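Local atomic coordinates of nucleoporin NUP82 (Saccharomyces cerevisiae, PDB entry 3PBP), a protein that serves as a structural component of the nuclear pore complex and, through its N-terminal domain, interacts with the nucleoporin NUP116. Residues Ser125-Tyr137 with Asp181-Thr193. The protein carries 1 engineered substitution. Numbering follows the deposited sequence.
Sequences SSIKKVLFHPKSY and DITDLEFSKDGLT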
ATOM      1  N   SER A 125      -1.897   3.809 -18.321  1.00 73.56           N
ATOM      2  CA  SER A 125      -2.266   4.390 -17.038  1.00 71.59           C
ATOM      3  C   SER A 125      -1.174   5.330 -16.547  1.00 69.94           C
ATOM      4  O   SER A 125       0.017   5.000 -16.588  1.00 70.99           O
ATOM      5  CB  SER A 125      -2.498   3.282 -16.005  1.00 71.79           C
ATOM      6  OG  SER A 125      -3.062   3.806 -14.814  1.00 70.83           O
ATOM      7  N   SER A 126      -1.583   6.500 -16.073  1.00 67.18           N
ATOM      8  CA  SER A 126      -0.631   7.482 -15.594  1.00 65.53           C
ATOM      9  C   SER A 126      -0.188   7.274 -14.152  1.00 64.92           C
ATOM     10  O   SER A 126      -0.854   6.603 -13.359  1.00 65.95           O
ATOM     11  CB  SER A 126      -1.199   8.887 -15.777  1.00 65.52           C
ATOM     12  OG  SER A 126      -2.515   8.959 -15.283  1.00 66.29           O
ATOM     13  N   ILE A 127       0.960   7.864 -13.830  1.00 62.89           N
ATOM     14  CA  ILE A 127       1.557   7.765 -12.506  1.00 59.78           C
ATOM     15  C   ILE A 127       0.830   8.621 -11.471  1.00 58.33           C
ATOM     16  O   ILE A 127       0.555   9.801 -11.699  1.00 55.16           O
ATOM     17  CB  ILE A 127       3.043   8.186 -12.565  1.00 59.28           C
ATOM     18  CG1 ILE A 127       3.791   7.260 -13.528  1.00 58.21           C
ATOM     19  CG2 ILE A 127       3.663   8.147 -11.173  1.00 58.39           C
ATOM     20  CD1 ILE A 127       5.171   7.733 -13.851  1.00 57.64           C
ATOM     21  N   LYS A 128       0.531   8.007 -10.330  1.00 57.28           N
ATOM     22  CA  LYS A 128      -0.148   8.695  -9.249  1.00 56.23           C
ATOM     23  C   LYS A 128       0.834   9.013  -8.111  1.00 55.67           C
ATOM     24  O   LYS A 128       0.838  10.128  -7.567  1.00 55.69           O
ATOM     25  CB  LYS A 128      -1.303   7.832  -8.737  1.00 56.27           C
ATOM     26  CG  LYS A 128      -2.199   8.536  -7.737  1.00 57.13           C
ATOM     27  CD  LYS A 128      -3.385   7.673  -7.338  1.00 57.71           C
ATOM     28  CE  LYS A 128      -4.286   8.427  -6.360  1.00 58.72           C
ATOM     29  NZ  LYS A 128      -5.554   7.703  -6.065  1.00 59.52           N
ATOM     30  N   LYS A 129       1.674   8.040  -7.763  1.00 53.74           N
ATOM     31  CA  LYS A 129       2.639   8.239  -6.693  1.00 52.00           C
ATOM     32  C   LYS A 129       3.876   7.361  -6.848  1.00 50.85           C
ATOM     33  O   LYS A 129       3.800   6.260  -7.401  1.00 50.03           O
ATOM     34  CB  LYS A 129       1.989   7.966  -5.335  1.00 51.49           C
ATOM     35  CG  LYS A 129       2.839   8.443  -4.188  1.00 51.32           C
ATOM     36  CD  LYS A 129       2.204   8.203  -2.838  1.00 53.67           C
ATOM     37  CE  LYS A 129       3.057   8.871  -1.753  1.00 55.94           C
ATOM     38  NZ  LYS A 129       2.503   8.781  -0.372  1.00 57.95           N
ATOM     39  N   VAL A 130       5.009   7.867  -6.354  1.00 49.66           N
ATOM     40  CA  VAL A 130       6.289   7.158  -6.397  1.00 46.85           C
ATOM     41  C   VAL A 130       6.986   7.198  -5.045  1.00 44.66           C
ATOM     42  O   VAL A 130       6.995   8.214  -4.372  1.00 42.38           O
ATOM     43  CB  VAL A 130       7.240   7.775  -7.433  1.00 46.66           C
ATOM     44  CG1 VAL A 130       8.591   7.051  -7.401  1.00 47.29           C
ATOM     45  CG2 VAL A 130       6.620   7.686  -8.811  1.00 46.18           C
ATOM     46  N   LEU A 131       7.584   6.082  -4.667  1.00 45.43           N
ATOM     47  CA  LEU A 131       8.300   5.973  -3.395  1.00 45.39           C
ATOM     48  C   LEU A 131       9.563   5.151  -3.559  1.00 45.82           C
ATOM     49  O   LEU A 131       9.576   4.180  -4.322  1.00 47.15           O
ATOM     50  CB  LEU A 131       7.450   5.235  -2.359  1.00 43.92           C
ATOM     51  CG  LEU A 131       6.169   5.853  -1.839  1.00 42.19           C
ATOM     52  CD1 LEU A 131       5.487   4.872  -0.928  1.00 39.29           C
ATOM     53  CD2 LEU A 131       6.506   7.135  -1.118  1.00 41.39           C
ATOM     54  N   PHE A 132      10.622   5.522  -2.847  1.00 45.74           N
ATOM     55  CA  PHE A 132      11.839   4.714  -2.883  1.00 44.81           C
ATOM     56  C   PHE A 132      11.566   3.531  -1.945  1.00 45.11           C
ATOM     57  O   PHE A 132      10.855   3.679  -0.951  1.00 46.06           O
ATOM     58  CB  PHE A 132      13.017   5.484  -2.321  1.00 42.75           C
ATOM     59  CG  PHE A 132      13.732   6.311  -3.317  1.00 44.83           C
ATOM     60  CD1 PHE A 132      14.467   5.712  -4.342  1.00 45.89           C
ATOM     61  CD2 PHE A 132      13.688   7.697  -3.234  1.00 45.15           C
ATOM     62  CE1 PHE A 132      15.153   6.494  -5.279  1.00 45.68           C
ATOM     63  CE2 PHE A 132      14.368   8.489  -4.161  1.00 47.03           C
ATOM     64  CZ  PHE A 132      15.103   7.886  -5.187  1.00 46.41           C
ATOM     65  N   HIS A 133      12.102   2.356  -2.245  1.00 45.62           N
ATOM     66  CA  HIS A 133      11.896   1.241  -1.338  1.00 45.42           C
ATOM     67  C   HIS A 133      12.872   1.549  -0.204  1.00 45.99           C
ATOM     68  O   HIS A 133      14.068   1.718  -0.428  1.00 47.23           O
ATOM     69  CB  HIS A 133      12.213  -0.094  -2.012  1.00 43.11           C
ATOM     70  CG  HIS A 133      11.772  -1.283  -1.215  1.00 42.96           C
ATOM     71  ND1 HIS A 133      12.344  -1.628  -0.007  1.00 42.62           N
ATOM     72  CD2 HIS A 133      10.808  -2.203  -1.450  1.00 42.96           C
ATOM     73  CE1 HIS A 133      11.754  -2.712   0.464  1.00 41.18           C
ATOM     74  NE2 HIS A 133      10.818  -3.082  -0.392  1.00 41.07           N
ATOM     75  N   PRO A 134      12.369   1.632   1.032  1.00 46.08           N
ATOM     76  CA  PRO A 134      13.180   1.938   2.209  1.00 45.44           C
ATOM     77  C   PRO A 134      14.352   1.000   2.442  1.00 47.02           C
ATOM     78  O   PRO A 134      15.343   1.390   3.052  1.00 46.54           O
ATOM     79  CB  PRO A 134      12.174   1.868   3.355  1.00 43.94           C
ATOM     80  CG  PRO A 134      10.852   1.974   2.693  1.00 46.12           C
ATOM     81  CD  PRO A 134      11.027   1.196   1.440  1.00 46.25           C
ATOM     82  N   LYS A 135      14.263  -0.234   1.966  1.00 48.29           N
ATOM     83  CA  LYS A 135      15.359  -1.149   2.220  1.00 50.85           C
ATOM     84  C   LYS A 135      16.021  -1.795   1.009  1.00 52.06           C
ATOM     85  O   LYS A 135      16.326  -2.988   1.001  1.00 52.48           O
ATOM     86  CB  LYS A 135      14.906  -2.214   3.209  1.00 52.26           C
ATOM     87  CG  LYS A 135      14.901  -1.746   4.642  1.00 55.81           C
ATOM     88  CD  LYS A 135      14.656  -2.925   5.550  1.00 61.15           C
ATOM     89  CE  LYS A 135      15.104  -2.655   6.973  1.00 64.14           C
ATOM     90  NZ  LYS A 135      14.883  -3.878   7.832  1.00 64.89           N
ATOM     91  N   SER A 136      16.251  -1.002  -0.022  1.00 52.91           N
ATOM     92  CA  SER A 136      16.913  -1.514  -1.203  1.00 53.05           C
ATOM     93  C   SER A 136      18.370  -1.091  -1.102  1.00 52.67           C
ATOM     94  O   SER A 136      18.688   0.021  -0.682  1.00 52.67           O
ATOM     95  CB  SER A 136      16.267  -0.946  -2.472  1.00 53.34           C
ATOM     96  OG  SER A 136      16.053   0.452  -2.344  1.00 55.77           O
ATOM     97  N   TYR A 137      19.261  -2.000  -1.452  1.00 52.98           N
ATOM     98  CA  TYR A 137      20.684  -1.704  -1.424  1.00 53.93           C
ATOM     99  C   TYR A 137      20.965  -0.566  -2.424  1.00 53.00           C
ATOM    100  O   TYR A 137      20.504  -0.589  -3.568  1.00 50.36           O
ATOM    101  CB  TYR A 137      21.464  -2.966  -1.793  1.00 55.57           C
ATOM    102  CG  TYR A 137      22.955  -2.785  -1.853  1.00 58.55           C
ATOM    103  CD1 TYR A 137      23.693  -2.497  -0.707  1.00 58.24           C
ATOM    104  CD2 TYR A 137      23.633  -2.896  -3.064  1.00 60.44           C
ATOM    105  CE1 TYR A 137      25.068  -2.325  -0.772  1.00 59.21           C
ATOM    106  CE2 TYR A 137      25.007  -2.727  -3.137  1.00 61.47           C
ATOM    107  CZ  TYR A 137      25.715  -2.443  -1.993  1.00 60.90           C
ATOM    108  OH  TYR A 137      27.076  -2.273  -2.086  1.00 63.39           O
ATOM    109  N   ASP A 181      -8.961   1.342  -6.158  1.00 67.86           N
ATOM    110  CA  ASP A 181      -9.082   2.677  -5.580  1.00 66.14           C
ATOM    111  C   ASP A 181      -8.072   3.000  -4.474  1.00 64.42           C
ATOM    112  O   ASP A 181      -8.449   3.446  -3.391  1.00 65.09           O
ATOM    113  CB  ASP A 181     -10.501   2.866  -5.043  1.00 68.81           C
ATOM    114  CG  ASP A 181     -11.571   2.543  -6.088  1.00 71.49           C
ATOM    115  OD1 ASP A 181     -11.785   3.372  -7.009  1.00 72.57           O
ATOM    116  OD2 ASP A 181     -12.192   1.455  -5.994  1.00 70.57           O
ATOM    117  N   ILE A 182      -6.790   2.789  -4.747  1.00 61.42           N
ATOM    118  CA  ILE A 182      -5.753   3.082  -3.769  1.00 58.17           C
ATOM    119  C   ILE A 182      -5.491   4.588  -3.765  1.00 58.46           C
ATOM    120  O   ILE A 182      -5.238   5.169  -4.812  1.00 59.17           O
ATOM    121  CB  ILE A 182      -4.458   2.340  -4.126  1.00 55.45           C
ATOM    122  CG1 ILE A 182      -4.763   0.851  -4.303  1.00 54.28           C
ATOM    123  CG2 ILE A 182      -3.426   2.548  -3.043  1.00 55.83           C
ATOM    124  CD1 ILE A 182      -3.567  -0.008  -4.628  1.00 51.81           C
ATOM    125  N   THR A 183      -5.562   5.222  -2.598  1.00 58.58           N
ATOM    126  CA  THR A 183      -5.321   6.664  -2.498  1.00 59.40           C
ATOM    127  C   THR A 183      -3.920   6.948  -2.018  1.00 59.58           C
ATOM    128  O   THR A 183      -3.356   7.996  -2.342  1.00 60.99           O
ATOM    129  CB  THR A 183      -6.199   7.369  -1.448  1.00 59.80           C
ATOM    130  OG1 THR A 183      -7.538   6.900  -1.552  1.00 63.29           O
ATOM    131  CG2 THR A 183      -6.170   8.888  -1.660  1.00 59.46           C
ATOM    132  N   ASP A 184      -3.377   6.037  -1.212  1.00 58.15           N
ATOM    133  CA  ASP A 184      -2.055   6.241  -0.643  1.00 55.28           C
ATOM    134  C   ASP A 184      -1.323   4.938  -0.373  1.00 54.00           C
ATOM    135  O   ASP A 184      -1.907   3.862  -0.303  1.00 53.27           O
ATOM    136  CB  ASP A 184      -2.181   7.067   0.645  1.00 55.51           C
ATOM    137  CG  ASP A 184      -0.903   7.814   1.000  1.00 56.00           C
ATOM    138  OD1 ASP A 184       0.064   7.774   0.216  1.00 53.93           O
ATOM    139  OD2 ASP A 184      -0.868   8.451   2.075  1.00 58.11           O
ATOM    140  N   LEU A 185      -0.017   5.074  -0.220  1.00 54.51           N
ATOM    141  CA  LEU A 185       0.903   3.973   0.000  1.00 53.26           C
ATOM    142  C   LEU A 185       1.861   4.397   1.091  1.00 53.05           C
ATOM    143  O   LEU A 185       2.202   5.583   1.208  1.00 51.21           O
ATOM    144  CB  LEU A 185       1.704   3.742  -1.267  1.00 54.98           C
ATOM    145  CG  LEU A 185       1.569   2.414  -1.969  1.00 55.69           C
ATOM    146  CD1 LEU A 185       0.099   2.059  -2.113  1.00 58.41           C
ATOM    147  CD2 LEU A 185       2.263   2.516  -3.311  1.00 56.14           C
ATOM    148  N   GLU A 186       2.319   3.429   1.866  1.00 52.60           N
ATOM    149  CA  GLU A 186       3.232   3.726   2.950  1.00 53.89           C
ATOM    150  C   GLU A 186       3.920   2.450   3.402  1.00 52.35           C
ATOM    151  O   GLU A 186       3.293   1.412   3.578  1.00 52.16           O
ATOM    152  CB  GLU A 186       2.447   4.371   4.108  1.00 58.00           C
ATOM    153  CG  GLU A 186       3.244   4.750   5.359  1.00 64.67           C
ATOM    154  CD  GLU A 186       4.334   5.787   5.103  1.00 69.49           C
ATOM    155  OE1 GLU A 186       4.122   6.677   4.246  1.00 69.94           O
ATOM    156  OE2 GLU A 186       5.395   5.717   5.777  1.00 73.42           O
ATOM    157  N   PHE A 187       5.227   2.528   3.577  1.00 51.35           N
ATOM    158  CA  PHE A 187       5.976   1.379   4.035  1.00 50.27           C
ATOM    159  C   PHE A 187       5.958   1.278   5.556  1.00 49.22           C
ATOM    160  O   PHE A 187       5.998   2.277   6.269  1.00 48.26           O
ATOM    161  CB  PHE A 187       7.425   1.472   3.570  1.00 49.03           C
ATOM    162  CG  PHE A 187       7.677   0.860   2.228  1.00 49.79           C
ATOM    163  CD1 PHE A 187       7.879  -0.511   2.096  1.00 48.41           C
ATOM    164  CD2 PHE A 187       7.720   1.659   1.082  1.00 50.77           C
ATOM    165  CE1 PHE A 187       8.121  -1.093   0.828  1.00 49.30           C
ATOM    166  CE2 PHE A 187       7.961   1.083  -0.187  1.00 51.32           C
ATOM    167  CZ  PHE A 187       8.161  -0.296  -0.310  1.00 47.48           C
ATOM    168  N   SER A 188       5.887   0.050   6.038  1.00 49.24           N
ATOM    169  CA  SER A 188       5.927  -0.200   7.454  1.00 51.88           C
ATOM    170  C   SER A 188       7.372   0.049   7.857  1.00 53.99           C
ATOM    171  O   SER A 188       8.270  -0.038   7.024  1.00 55.99           O
ATOM    172  CB  SER A 188       5.572  -1.649   7.737  1.00 51.61           C
ATOM    173  OG  SER A 188       5.860  -1.951   9.085  1.00 52.33           O
ATOM    174  N   LYS A 189       7.614   0.346   9.124  1.00 54.38           N
ATOM    175  CA  LYS A 189       8.975   0.600   9.552  1.00 54.24           C
ATOM    176  C   LYS A 189       9.758  -0.706   9.681  1.00 54.78           C
ATOM    177  O   LYS A 189      10.935  -0.707  10.043  1.00 54.78           O
ATOM    178  CB  LYS A 189       8.975   1.396  10.866  1.00 53.69           C
ATOM    179  CG  LYS A 189       8.468   2.843  10.713  1.00 51.49           C
ATOM    180  CD  LYS A 189       9.370   3.675   9.813  1.00 51.87           C
ATOM    181  CE  LYS A 189       8.789   5.046   9.446  1.00 51.06           C
ATOM    182  NZ  LYS A 189       7.820   5.006   8.288  1.00 54.21           N
ATOM    183  N   ASP A 190       9.099  -1.820   9.375  1.00 55.33           N
ATOM    184  CA  ASP A 190       9.752  -3.131   9.415  1.00 55.49           C
ATOM    185  C   ASP A 190      10.604  -3.232   8.138  1.00 55.65           C
ATOM    186  O   ASP A 190      11.602  -3.956   8.086  1.00 57.29           O
ATOM    187  CB  ASP A 190       8.703  -4.260   9.449  1.00 55.77           C
ATOM    188  CG  ASP A 190       8.054  -4.527   8.066  1.00 59.97           C
ATOM    189  OD1 ASP A 190       7.821  -3.558   7.301  1.00 61.48           O
ATOM    190  OD2 ASP A 190       7.756  -5.710   7.747  1.00 59.35           O
ATOM    191  N   GLY A 191      10.194  -2.496   7.107  1.00 53.64           N
ATOM    192  CA  GLY A 191      10.927  -2.493   5.856  1.00 52.68           C
ATOM    193  C   GLY A 191      10.498  -3.547   4.851  1.00 52.64           C
ATOM    194  O   GLY A 191      10.807  -3.418   3.658  1.00 52.13           O
ATOM    195  N   LEU A 192       9.780  -4.572   5.319  1.00 50.15           N
ATOM    196  CA  LEU A 192       9.329  -5.663   4.453  1.00 48.74           C
ATOM    197  C   LEU A 192       7.840  -5.610   4.089  1.00 48.78           C
ATOM    198  O   LEU A 192       7.360  -6.429   3.299  1.00 47.50           O
ATOM    199  CB  LEU A 192       9.621  -6.997   5.137  1.00 46.69           C
ATOM    200  CG  LEU A 192      11.031  -7.126   5.727  1.00 47.42           C
ATOM    201  CD1 LEU A 192      11.109  -8.345   6.625  1.00 42.35           C
ATOM    202  CD2 LEU A 192      12.062  -7.205   4.590  1.00 46.09           C
ATOM    203  N   THR A 193       7.117  -4.643   4.649  1.00 48.22           N
ATOM    204  CA  THR A 193       5.680  -4.545   4.413  1.00 47.86           C
ATOM    205  C   THR A 193       5.228  -3.256   3.766  1.00 47.20           C
ATOM    206  O   THR A 193       5.694  -2.184   4.127  1.00 48.62           O
ATOM    207  CB  THR A 193       4.917  -4.695   5.742  1.00 48.21           C
ATOM    208  OG1 THR A 193       5.199  -5.977   6.318  1.00 50.13           O
ATOM    209  CG2 THR A 193       3.427  -4.563   5.518  1.00 48.67           C
TER
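Neighbouring blades of the beta-propeller that forms the N-terminal domain of NUP82 meet here through their first strands, with Leu131, His133 and Pro134 packed against Leu185 and Phe187. Strands 127-132 and 182-187 each begin an antiparallel sheet and run nearly parallel, at 7°, but their axes stay 8.2 Å apart, so no backbone-to-backbone pairing joins them, and side chains bridge the gap.

Phe187 carries the largest share of the contact. Pro134 CD sits over the centre of its ring in a CH-pi contact, 3.3 Å from the centroid, while the far edge of the same ring turns to a face of His133 in an edge-to-face pair, the planes inclined at 59°. The imidazole is fixed in that rotation by two bonds: ND1 accepts a hydrogen bond from the backbone N-H of Lys135 at 3.1 Å, nearly in the ring plane, and NE2 is hydrogen-bonded to the carbonyl O of Phe211. Farther back along the strands, Leu131 CD1 meets Leu185 CB at 4.0 Å.

Polar contacts finish both ends. Lys129, extended with CG anti to the backbone N (chi1 -167°), brings NZ to the syn lone pair of Asp184 OD1 at 2.7 Å, a salt bridge; the same oxygen accepts a hydrogen bond from Leu185 N-H from above the carboxylate plane, and OD2 is hydrogen-bonded to Ile302 N in strand 299-306. Lys128 NZ donates to Ile182 O at 2.8 Å. At the other end, Lys135 NZ makes only a weak hydrogen bond to Asp190 O, with Asp222 a long, weak ion-pair partner, its CD lying 3.8 Å from Gly191 CA in the type I turn.

The carboxylate of Asp184 thus receives three donors, from Lys129, from the backbone of Leu185 and from Ile302, which would probably favour its charged form and links Lys129 of one blade, through Asp184 of the next, to strand 299-306.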